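Local coordinates for protein superoxide dismutase [Mn/Fe] (Aeropyrum pernix, PDB 3AK2) that catalyses the dismutation of superoxide to oxygen and hydrogen peroxide at a single manganese or iron ion held in each subunit, at residues Trp83-Pro88 against Asp193-Arg198; Asp102-Gln107 against Glu140-Leu145; Val128-Leu133 against Asp165-Ala170. All coordinates share one frame; numbering follows the deposited sequence.

Interaction 1: Trp83-Pro88 against Asp193-Arg198; sequences WPNMAP and DDVEKR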
loop_
_atom_site.group_PDB
_atom_site.type_symbol
_atom_site.label_atom_id
_atom_site.label_comp_id
_atom_site.label_asym_id
_atom_site.label_seq_id
_atom_site.Cartn_x
_atom_site.Cartn_y
_atom_site.Cartn_z
ATOM N N TRP A 83 -12.498 -11.548 -18.289
ATOM C CA TRP A 83 -12.900 -12.672 -19.142
ATOM C C TRP A 83 -13.488 -12.247 -20.501
ATOM O O TRP A 83 -12.991 -12.689 -21.538
ATOM C CB TRP A 83 -13.842 -13.647 -18.431
ATOM C CG TRP A 83 -13.450 -14.067 -17.047
ATOM C CD1 TRP A 83 -14.224 -13.981 -15.928
ATOM C CD2 TRP A 83 -12.216 -14.681 -16.636
ATOM N NE1 TRP A 83 -13.552 -14.489 -14.842
ATOM C CE2 TRP A 83 -12.322 -14.932 -15.248
ATOM C CE3 TRP A 83 -11.040 -15.054 -17.303
ATOM C CZ2 TRP A 83 -11.295 -15.518 -14.511
ATOM C CZ3 TRP A 83 -10.017 -15.640 -16.564
ATOM C CH2 TRP A 83 -10.155 -15.864 -15.183
ATOM N N PRO A 84 -14.546 -11.404 -20.509
ATOM C CA PRO A 84 -15.076 -10.963 -21.807
ATOM C C PRO A 84 -14.157 -10.014 -22.581
ATOM O O PRO A 84 -14.365 -9.808 -23.783
ATOM C CB PRO A 84 -16.389 -10.270 -21.438
ATOM C CG PRO A 84 -16.201 -9.818 -20.027
ATOM C CD PRO A 84 -15.335 -10.864 -19.386
ATOM N N ASN A 85 -13.154 -9.443 -21.911
ATOM C CA ASN A 85 -12.089 -8.695 -22.588
ATOM C C ASN A 85 -11.263 -9.589 -23.511
ATOM O O ASN A 85 -10.454 -9.088 -24.294
ATOM C CB ASN A 85 -11.117 -8.080 -21.574
ATOM C CG ASN A 85 -11.518 -6.687 -21.086
ATOM O OD1 ASN A 85 -10.852 -6.149 -20.202
ATOM N ND2 ASN A 85 -12.567 -6.094 -21.656
ATOM N N MET A 86 -11.438 -10.905 -23.395
ATOM C CA MET A 86 -10.728 -11.860 -24.241
ATOM C C MET A 86 -11.718 -12.677 -25.059
ATOM O O MET A 86 -12.907 -12.723 -24.746
ATOM C CB MET A 86 -9.840 -12.786 -23.405
ATOM C CG MET A 86 -8.761 -12.047 -22.630
ATOM S SD MET A 86 -7.653 -13.098 -21.672
ATOM C CE MET A 86 -8.765 -13.748 -20.417
ATOM N N ALA A 87 -11.216 -13.302 -26.119
ATOM C CA ALA A 87 -12.025 -14.160 -26.979
ATOM C C ALA A 87 -11.098 -15.130 -27.692
ATOM O O ALA A 87 -9.911 -14.835 -27.853
ATOM C CB ALA A 87 -12.808 -13.320 -27.991
ATOM N N PRO A 88 -11.629 -16.294 -28.124
ATOM C CA PRO A 88 -10.802 -17.244 -28.864
ATOM C C PRO A 88 -10.137 -16.562 -30.060
ATOM O O PRO A 88 -10.765 -15.710 -30.699
ATOM C CB PRO A 88 -11.815 -18.292 -29.340
ATOM C CG PRO A 88 -12.911 -18.230 -28.345
ATOM C CD PRO A 88 -13.009 -16.786 -27.949
ATOM N N ASP A 193 -14.149 -6.138 -29.783
ATOM C CA ASP A 193 -15.594 -5.919 -29.797
ATOM C C ASP A 193 -16.120 -5.594 -28.401
ATOM O O ASP A 193 -16.928 -4.686 -28.232
ATOM C CB ASP A 193 -16.332 -7.136 -30.363
ATOM C CG ASP A 193 -17.846 -6.980 -30.306
ATOM O OD1 ASP A 193 -18.375 -6.059 -30.962
ATOM O OD2 ASP A 193 -18.506 -7.779 -29.604
ATOM N N ASP A 194 -15.660 -6.346 -27.404
ATOM C CA ASP A 194 -16.057 -6.102 -26.022
ATOM C C ASP A 194 -15.557 -4.737 -25.555
ATOM O O ASP A 194 -16.308 -3.975 -24.945
ATOM C CB ASP A 194 -15.526 -7.208 -25.111
ATOM C CG ASP A 194 -15.900 -6.995 -23.659
ATOM O OD1 ASP A 194 -17.041 -7.326 -23.274
ATOM O OD2 ASP A 194 -15.042 -6.497 -22.904
ATOM N N VAL A 195 -14.301 -4.426 -25.863
ATOM C CA VAL A 195 -13.717 -3.136 -25.487
ATOM C C VAL A 195 -14.502 -1.975 -26.108
ATOM O O VAL A 195 -14.793 -0.988 -25.435
ATOM C CB VAL A 195 -12.210 -3.048 -25.849
ATOM C CG1 VAL A 195 -11.623 -1.710 -25.411
ATOM C CG2 VAL A 195 -11.435 -4.185 -25.194
ATOM N N GLU A 196 -14.850 -2.113 -27.388
ATOM C CA GLU A 196 -15.651 -1.110 -28.098
ATOM C C GLU A 196 -17.013 -0.895 -27.436
ATOM O O GLU A 196 -17.452 0.242 -27.250
ATOM C CB GLU A 196 -15.819 -1.516 -29.569
ATOM C CG GLU A 196 -16.577 -0.510 -30.444
ATOM C CD GLU A 196 -15.766 0.730 -30.796
ATOM O OE1 GLU A 196 -14.536 0.739 -30.580
ATOM O OE2 GLU A 196 -16.363 1.702 -31.305
ATOM N N LYS A 197 -17.672 -1.992 -27.073
ATOM C CA LYS A 197 -18.965 -1.914 -26.401
ATOM C C LYS A 197 -18.862 -1.244 -25.028
ATOM O O LYS A 197 -19.740 -0.468 -24.645
ATOM C CB LYS A 197 -19.607 -3.296 -26.296
ATOM C CG LYS A 197 -20.184 -3.785 -27.614
ATOM C CD LYS A 197 -20.690 -5.214 -27.504
ATOM C CE LYS A 197 -21.531 -5.606 -28.713
ATOM N NZ LYS A 197 -20.822 -5.410 -30.012
ATOM N N ARG A 198 -17.776 -1.526 -24.307
ATOM C CA ARG A 198 -17.519 -0.872 -23.021
ATOM C C ARG A 198 -17.283 0.627 -23.183
ATOM O O ARG A 198 -17.847 1.435 -22.439
ATOM C CB ARG A 198 -16.353 -1.541 -22.292
ATOM C CG ARG A 198 -16.730 -2.912 -21.789
ATOM C CD ARG A 198 -15.606 -3.646 -21.072
ATOM N NE ARG A 198 -16.044 -5.019 -20.845
ATOM C CZ ARG A 198 -16.804 -5.420 -19.831
ATOM N NH1 ARG A 198 -17.189 -4.566 -18.890
ATOM N NH2 ARG A 198 -17.172 -6.691 -19.756
#
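The guanidinium of R198 meets both P84 and D194 at its edge: CG of the proline ring lies 3.3 Å from NH2, near the guanidinium plane, and the carboxylate oxygen OD2 of D194 is in that plane on the NE side. The amide of N85 approaches R198 obliquely, its plane nearly perpendicular to the guanidinium (88°), and ND2 comes no nearer to NE than 3.7 Å. Toward D194 the amide is also steeply turned, yet N85 ND2 donates to D194 OD2 at 2.8 Å. The N-H is well off straight (132°), and the oxygen is met almost end-on along its C-O bond. A second donor, R198 NE, reaches the same OD2 at 2.7 Å from the syn side, forming a salt bridge between residues one helical turn apart. OD2 is thus gripped twice, which ties the carboxylate both to its own helix and to the loop. D194 can serve both because CG is anti to the backbone N (chi1 179°), carrying the carboxylate out toward P84 and N85. Its CB lies only 3.1 Å from P84 O, and its other oxygen, OD1, rests 3.5 Å from P84 CB.

The W83-M86 segment is a type I beta turn, closed by M86 N to W83 O at 3.0 Å, and it presents P84 and N85 at its corner. N85 is satisfied further by V163 N and I161 O, while N191 ND2 binds P84 O and Y210 O of the second subunit accepts from R198 NH1. The contact therefore sets the loop after helix 62-82 between helix 192-205 and strand 159-165, joining the alpha-hairpin part of the fold to the C-terminal part near a subunit interface.

Interaction 2: Asp102-Gln107 against Glu140-Leu145; sequences DLIEKQ and EELRIL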
loop_
_atom_site.group_PDB
_atom_site.type_symbol
_atom_site.label_atom_id
_atom_site.label_comp_id
_atom_site.label_asym_id
_atom_site.label_seq_id
_atom_site.Cartn_x
_atom_site.Cartn_y
_atom_site.Cartn_z
ATOM N N ASP A 102 -10.217 5.359 -32.773
ATOM C CA ASP A 102 -10.213 6.815 -32.900
ATOM C C ASP A 102 -9.536 7.488 -31.709
ATOM O O ASP A 102 -8.671 8.344 -31.883
ATOM C CB ASP A 102 -11.629 7.361 -33.086
ATOM C CG ASP A 102 -11.640 8.860 -33.302
ATOM O OD1 ASP A 102 -10.999 9.321 -34.272
ATOM O OD2 ASP A 102 -12.273 9.573 -32.498
ATOM N N LEU A 103 -9.929 7.098 -30.499
ATOM C CA LEU A 103 -9.313 7.662 -29.301
ATOM C C LEU A 103 -7.851 7.248 -29.157
ATOM O O LEU A 103 -7.018 8.043 -28.727
ATOM C CB LEU A 103 -10.117 7.313 -28.045
ATOM C CG LEU A 103 -11.475 8.002 -27.873
ATOM C CD1 LEU A 103 -12.076 7.657 -26.520
ATOM C CD2 LEU A 103 -11.367 9.516 -28.029
ATOM N N ILE A 104 -7.534 6.016 -29.539
ATOM C CA ILE A 104 -6.147 5.556 -29.516
ATOM C C ILE A 104 -5.269 6.402 -30.449
ATOM O O ILE A 104 -4.139 6.752 -30.099
ATOM C CB ILE A 104 -6.042 4.047 -29.827
ATOM C CG1 ILE A 104 -6.443 3.230 -28.595
ATOM C CG2 ILE A 104 -4.631 3.667 -30.246
ATOM C CD1 ILE A 104 -6.568 1.738 -28.854
ATOM N N GLU A 105 -5.808 6.747 -31.618
ATOM C CA GLU A 105 -5.111 7.604 -32.577
ATOM C C GLU A 105 -4.889 9.014 -32.023
ATOM O O GLU A 105 -3.782 9.550 -32.101
ATOM C CB GLU A 105 -5.889 7.665 -33.901
ATOM C CG GLU A 105 -5.230 8.504 -35.005
ATOM C CD GLU A 105 -3.865 7.982 -35.438
ATOM O OE1 GLU A 105 -2.990 8.814 -35.767
ATOM O OE2 GLU A 105 -3.661 6.748 -35.457
ATOM N N LYS A 106 -5.940 9.592 -31.449
ATOM C CA LYS A 106 -5.911 10.978 -30.979
ATOM C C LYS A 106 -5.068 11.184 -29.726
ATOM O O LYS A 106 -4.467 12.245 -29.538
ATOM C CB LYS A 106 -7.331 11.475 -30.726
ATOM C CG LYS A 106 -8.136 11.681 -31.988
ATOM C CD LYS A 106 -9.587 11.937 -31.662
ATOM C CE LYS A 106 -10.354 12.312 -32.911
ATOM N NZ LYS A 106 -11.814 12.339 -32.644
ATOM N N GLN A 107 -5.020 10.168 -28.873
ATOM C CA GLN A 107 -4.378 10.312 -27.571
ATOM C C GLN A 107 -2.998 9.694 -27.482
ATOM O O GLN A 107 -2.096 10.279 -26.875
ATOM C CB GLN A 107 -5.259 9.714 -26.492
ATOM C CG GLN A 107 -6.613 10.357 -26.411
ATOM C CD GLN A 107 -7.396 9.817 -25.259
ATOM O OE1 GLN A 107 -8.486 9.279 -25.435
ATOM N NE2 GLN A 107 -6.829 9.929 -24.060
ATOM N N GLU A 140 -13.496 12.648 -20.717
ATOM C CA GLU A 140 -14.030 11.763 -21.760
ATOM C C GLU A 140 -12.930 11.262 -22.710
ATOM O O GLU A 140 -13.106 11.188 -23.933
ATOM C CB GLU A 140 -15.219 12.414 -22.489
ATOM C CG GLU A 140 -16.380 12.712 -21.535
ATOM C CD GLU A 140 -17.674 13.071 -22.239
ATOM O OE1 GLU A 140 -18.652 12.307 -22.099
ATOM O OE2 GLU A 140 -17.715 14.112 -22.926
ATOM N N GLU A 141 -11.795 10.909 -22.105
ATOM C CA GLU A 141 -10.610 10.425 -22.801
ATOM C C GLU A 141 -10.119 9.132 -22.167
ATOM O O GLU A 141 -10.478 8.806 -21.031
ATOM C CB GLU A 141 -9.471 11.442 -22.695
ATOM C CG GLU A 141 -9.682 12.743 -23.424
ATOM C CD GLU A 141 -8.395 13.528 -23.574
ATOM O OE1 GLU A 141 -7.469 13.361 -22.743
ATOM O OE2 GLU A 141 -8.307 14.322 -24.533
ATOM N N LEU A 142 -9.270 8.415 -22.896
ATOM C CA LEU A 142 -8.610 7.223 -22.379
ATOM C C LEU A 142 -7.422 7.571 -21.493
ATOM O O LEU A 142 -6.747 8.586 -21.698
ATOM C CB LEU A 142 -8.139 6.329 -23.529
ATOM C CG LEU A 142 -9.216 5.817 -24.485
ATOM C CD1 LEU A 142 -8.591 5.049 -25.631
ATOM C CD2 LEU A 142 -10.232 4.950 -23.763
ATOM N N ARG A 143 -7.189 6.721 -20.496
ATOM C CA ARG A 143 -6.019 6.808 -19.632
ATOM C C ARG A 143 -5.511 5.394 -19.389
ATOM O O ARG A 143 -6.300 4.457 -19.291
ATOM C CB ARG A 143 -6.388 7.442 -18.284
ATOM C CG ARG A 143 -6.900 8.887 -18.326
ATOM C CD ARG A 143 -5.767 9.866 -18.597
ATOM N NE ARG A 143 -6.202 11.263 -18.587
ATOM C CZ ARG A 143 -6.530 11.960 -19.672
ATOM N NH1 ARG A 143 -6.899 13.228 -19.556
ATOM N NH2 ARG A 143 -6.493 11.397 -20.872
ATOM N N ILE A 144 -4.195 5.239 -19.295
ATOM C CA ILE A 144 -3.603 3.961 -18.901
ATOM C C ILE A 144 -3.041 4.091 -17.492
ATOM O O ILE A 144 -2.435 5.110 -17.147
ATOM C CB ILE A 144 -2.501 3.484 -19.893
ATOM C CG1 ILE A 144 -3.100 3.250 -21.284
ATOM C CG2 ILE A 144 -1.805 2.204 -19.388
ATOM C CD1 ILE A 144 -2.073 3.014 -22.386
ATOM N N LEU A 145 -3.261 3.063 -16.676
ATOM C CA LEU A 145 -2.635 2.996 -15.353
ATOM C C LEU A 145 -2.375 1.551 -14.933
ATOM O O LEU A 145 -2.821 0.606 -15.598
ATOM C CB LEU A 145 -3.471 3.736 -14.292
ATOM C CG LEU A 145 -4.771 3.103 -13.779
ATOM C CD1 LEU A 145 -5.150 3.690 -12.428
ATOM C CD2 LEU A 145 -5.927 3.231 -14.766
#
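L142 and Q107 bind helix 98-108 to strand 141-148, an outermost strand of this chain's three-stranded antiparallel sheet, just past a G1 beta bulge in which E140 and E141 both face D136. The helix and strand segments pass at 8.7 Å between axes with a signed crossing angle of -73°. The side chain of L142 points toward the helix. From the strand outward, L142 CB lies 3.5 Å from Q107 OE1. L142 CG is 3.7 Å from that same Q107 OE1 and 4.0 Å from L103 CD1. At the tip, CD1 reaches L103 CB at 3.6 Å and, more loosely, I104 CG1. CG is anti to the carbonyl carbon (chi1 -60°), and the branch extends from there toward the helix, where L103 and I104 receive it.

The polar half of the contact uses the backbone of the same leucine. The Q107 chain is extended beyond CG and brings its amide alongside the strand, where it occupies both polar atoms of one residue much as a neighbouring strand would. L142 N donates to OE1 at 2.8 Å, nearly straight at 172° and on a carbonyl lone pair, whereas NE2 donates to L142 O at 2.7 Å with a more bent N-H. The E141 side chain crosses the Q107 amide obliquely, its carboxylate roughly stacked on it, and E141 CB approaches NE2. E141 OE1 is held by K5 N of the second subunit and by NH1 and NH2 of R143, whose NE binds Y7 OH of that subunit. R143 NH2 has one further acceptor: it reaches L142 O at 2.9 Å from above the carbonyl plane, so that this oxygen accepts from both R143 and Q107.

Interaction 3: Val128-Leu133 against Asp165-Ala170; sequences VGWGVL and DVWEHA. With MN (manganese (II) ion), chain E.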
loop_
_atom_site.group_PDB
_atom_site.type_symbol
_atom_site.label_atom_id
_atom_site.label_comp_id
_atom_site.label_asym_id
_atom_site.label_seq_id
_atom_site.Cartn_x
_atom_site.Cartn_y
_atom_site.Cartn_z
ATOM N N VAL A 128 2.064 -8.302 -7.827
ATOM C CA VAL A 128 0.935 -8.728 -8.635
ATOM C C VAL A 128 -0.015 -7.556 -8.874
ATOM O O VAL A 128 -0.051 -6.605 -8.088
ATOM C CB VAL A 128 0.209 -9.925 -8.008
ATOM C CG1 VAL A 128 1.137 -11.138 -7.969
ATOM C CG2 VAL A 128 -0.302 -9.593 -6.611
ATOM N N GLY A 129 -0.757 -7.608 -9.972
ATOM C CA GLY A 129 -1.696 -6.548 -10.293
ATOM C C GLY A 129 -2.218 -6.620 -11.708
ATOM O O GLY A 129 -2.333 -7.708 -12.285
ATOM N N TRP A 130 -2.523 -5.450 -12.262
ATOM C CA TRP A 130 -3.238 -5.323 -13.526
ATOM C C TRP A 130 -2.690 -4.175 -14.343
ATOM O O TRP A 130 -2.290 -3.154 -13.793
ATOM C CB TRP A 130 -4.722 -5.022 -13.267
ATOM C CG TRP A 130 -5.406 -6.031 -12.422
ATOM C CD1 TRP A 130 -5.360 -6.128 -11.060
ATOM C CD2 TRP A 130 -6.262 -7.089 -12.872
ATOM N NE1 TRP A 130 -6.117 -7.192 -10.638
ATOM C CE2 TRP A 130 -6.684 -7.799 -11.729
ATOM C CE3 TRP A 130 -6.708 -7.509 -14.135
ATOM C CZ2 TRP A 130 -7.528 -8.906 -11.805
ATOM C CZ3 TRP A 130 -7.553 -8.605 -14.209
ATOM C CH2 TRP A 130 -7.947 -9.295 -13.052
ATOM N N GLY A 131 -2.691 -4.348 -15.663
ATOM C CA GLY A 131 -2.587 -3.222 -16.589
ATOM C C GLY A 131 -3.995 -2.814 -16.980
ATOM O O GLY A 131 -4.830 -3.671 -17.271
ATOM N N VAL A 132 -4.269 -1.511 -16.968
ATOM C CA VAL A 132 -5.633 -1.018 -17.155
ATOM C C VAL A 132 -5.719 0.108 -18.179
ATOM O O VAL A 132 -4.995 1.100 -18.085
ATOM C CB VAL A 132 -6.247 -0.534 -15.804
ATOM C CG1 VAL A 132 -7.655 0.034 -16.005
ATOM C CG2 VAL A 132 -6.265 -1.664 -14.768
ATOM N N LEU A 133 -6.600 -0.075 -19.160
ATOM C CA LEU A 133 -7.035 1.013 -20.021
ATOM C C LEU A 133 -8.403 1.454 -19.526
ATOM O O LEU A 133 -9.344 0.654 -19.482
ATOM C CB LEU A 133 -7.119 0.558 -21.484
ATOM C CG LEU A 133 -7.674 1.577 -22.487
ATOM C CD1 LEU A 133 -6.738 2.763 -22.632
ATOM C CD2 LEU A 133 -7.913 0.924 -23.842
ATOM N N ASP A 165 -4.592 -9.142 -16.506
ATOM C CA ASP A 165 -4.197 -9.671 -15.214
ATOM C C ASP A 165 -2.736 -10.091 -15.289
ATOM O O ASP A 165 -2.380 -10.952 -16.107
ATOM C CB ASP A 165 -5.073 -10.878 -14.894
ATOM C CG ASP A 165 -4.927 -11.367 -13.469
ATOM O OD1 ASP A 165 -4.117 -10.816 -12.686
ATOM O OD2 ASP A 165 -5.657 -12.313 -13.137
ATOM N N VAL A 166 -1.887 -9.473 -14.469
ATOM C CA VAL A 166 -0.492 -9.898 -14.355
ATOM C C VAL A 166 -0.140 -10.435 -12.967
ATOM O O VAL A 166 1.030 -10.461 -12.578
ATOM C CB VAL A 166 0.523 -8.823 -14.836
ATOM C CG1 VAL A 166 0.419 -8.625 -16.347
ATOM C CG2 VAL A 166 0.332 -7.505 -14.101
ATOM N N TRP A 167 -1.151 -10.884 -12.224
ATOM C CA TRP A 167 -0.873 -11.746 -11.083
ATOM C C TRP A 167 -0.132 -12.964 -11.612
ATOM O O TRP A 167 -0.363 -13.391 -12.745
ATOM C CB TRP A 167 -2.155 -12.200 -10.408
ATOM C CG TRP A 167 -2.782 -11.179 -9.510
ATOM C CD1 TRP A 167 -3.240 -9.938 -9.863
ATOM C CD2 TRP A 167 -3.045 -11.325 -8.113
ATOM N NE1 TRP A 167 -3.764 -9.301 -8.765
ATOM C CE2 TRP A 167 -3.666 -10.131 -7.679
ATOM C CE3 TRP A 167 -2.817 -12.347 -7.183
ATOM C CZ2 TRP A 167 -4.055 -9.930 -6.350
ATOM C CZ3 TRP A 167 -3.206 -12.150 -5.866
ATOM C CH2 TRP A 167 -3.820 -10.950 -5.462
ATOM N N GLU A 168 0.749 -13.528 -10.797
ATOM C CA GLU A 168 1.545 -14.668 -11.245
ATOM C C GLU A 168 0.668 -15.854 -11.646
ATOM O O GLU A 168 0.978 -16.547 -12.617
ATOM C CB GLU A 168 2.594 -15.036 -10.195
ATOM C CG GLU A 168 3.623 -13.920 -10.003
ATOM C CD GLU A 168 4.688 -14.226 -8.972
ATOM O OE1 GLU A 168 4.362 -14.778 -7.900
ATOM O OE2 GLU A 168 5.861 -13.880 -9.234
ATOM N N HIS A 169 -0.440 -16.062 -10.937
ATOM C CA HIS A 169 -1.354 -17.158 -11.267
ATOM C C HIS A 169 -1.956 -17.065 -12.669
ATOM O O HIS A 169 -2.478 -18.055 -13.181
ATOM C CB HIS A 169 -2.464 -17.332 -10.217
ATOM C CG HIS A 169 -3.442 -16.193 -10.143
ATOM N ND1 HIS A 169 -3.598 -15.430 -9.006
ATOM C CD2 HIS A 169 -4.339 -15.713 -11.040
ATOM C CE1 HIS A 169 -4.535 -14.520 -9.210
ATOM N NE2 HIS A 169 -4.999 -14.666 -10.438
ATOM N N ALA A 170 -1.911 -15.882 -13.277
ATOM C CA ALA A 170 -2.455 -15.703 -14.618
ATOM C C ALA A 170 -1.552 -16.284 -15.710
ATOM O O ALA A 170 -2.002 -16.491 -16.839
ATOM C CB ALA A 170 -2.754 -14.222 -14.889
HETATM MN MN MN E . -6.351 -13.250 -11.471
HETATM O O HOH W 1 -5.710 -11.580 -10.333
#
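D165 lies over one face of the W130 indole, with CB 3.9 Å from the centroid of the six-membered ring and the carboxylate stacked 13° from the ring plane. That carboxylate is a first-shell ligand: D165 OD2 binds the manganese ion at 2.0 Å and H169 NE2 does so at 2.2 Å. Water 1 is a further ligand, with H31 and H79 completing the site. The other oxygen, OD1, accepts from W167 N at 3.0 Å in an Asx turn, from above the carboxylate plane, and takes a weak bond from water 1.

Next outward, W167 presents its edge to the W130 face in an offset edge-to-face pair, their five-membered-ring centroids 5.3 Å apart and the planes at 62°. V128 CG2 sits over the centre of the W167 six-membered ring at 3.5 Å, and water 1 lies above the opposite face toward the rim. The V128 methyl takes the place between backbone N and carbonyl carbon (chi1 -64° sets CG1 anti to the latter), which aims it at the indole.

The backbone fixes these rings: W130 and D165 form an antiparallel non-hydrogen-bonded pair, and V166 N donates to G129 O at 2.8 Å. W167 NE1 is held by K149 O, while E168 OE2 binds H169 ND1 of the third subunit and the reverse bond returns, so each subunit's ligand H169 is held by E168 of the other. One aspartate oxygen is thus committed to the metal, while the other is held by W167 N and weakly by the metal-bound water, which would be expected to fix the carboxylate's orientation beside that water.

In the fold
Along the chain, interaction 1 spans the other two: its loop at 83-88 comes before them and its helix at 193-198 after them, while the segments of interactions 2 and 3 alternate. Interactions 2 and 3 share the antiparallel sheet, as 141-148 and 129-136 are neighbouring strands in it; they touch directly, L145 O lying 2.9 Å from V132 N in a probable hydrogen bond, although their centres are about 21 Å apart. Interaction 1 lies about 17 Å from each, centre to centre. The sheet thus runs from the helix-packed edge to the metal, and interactions 1 and 2 face the second subunit whereas interaction 3 faces the third.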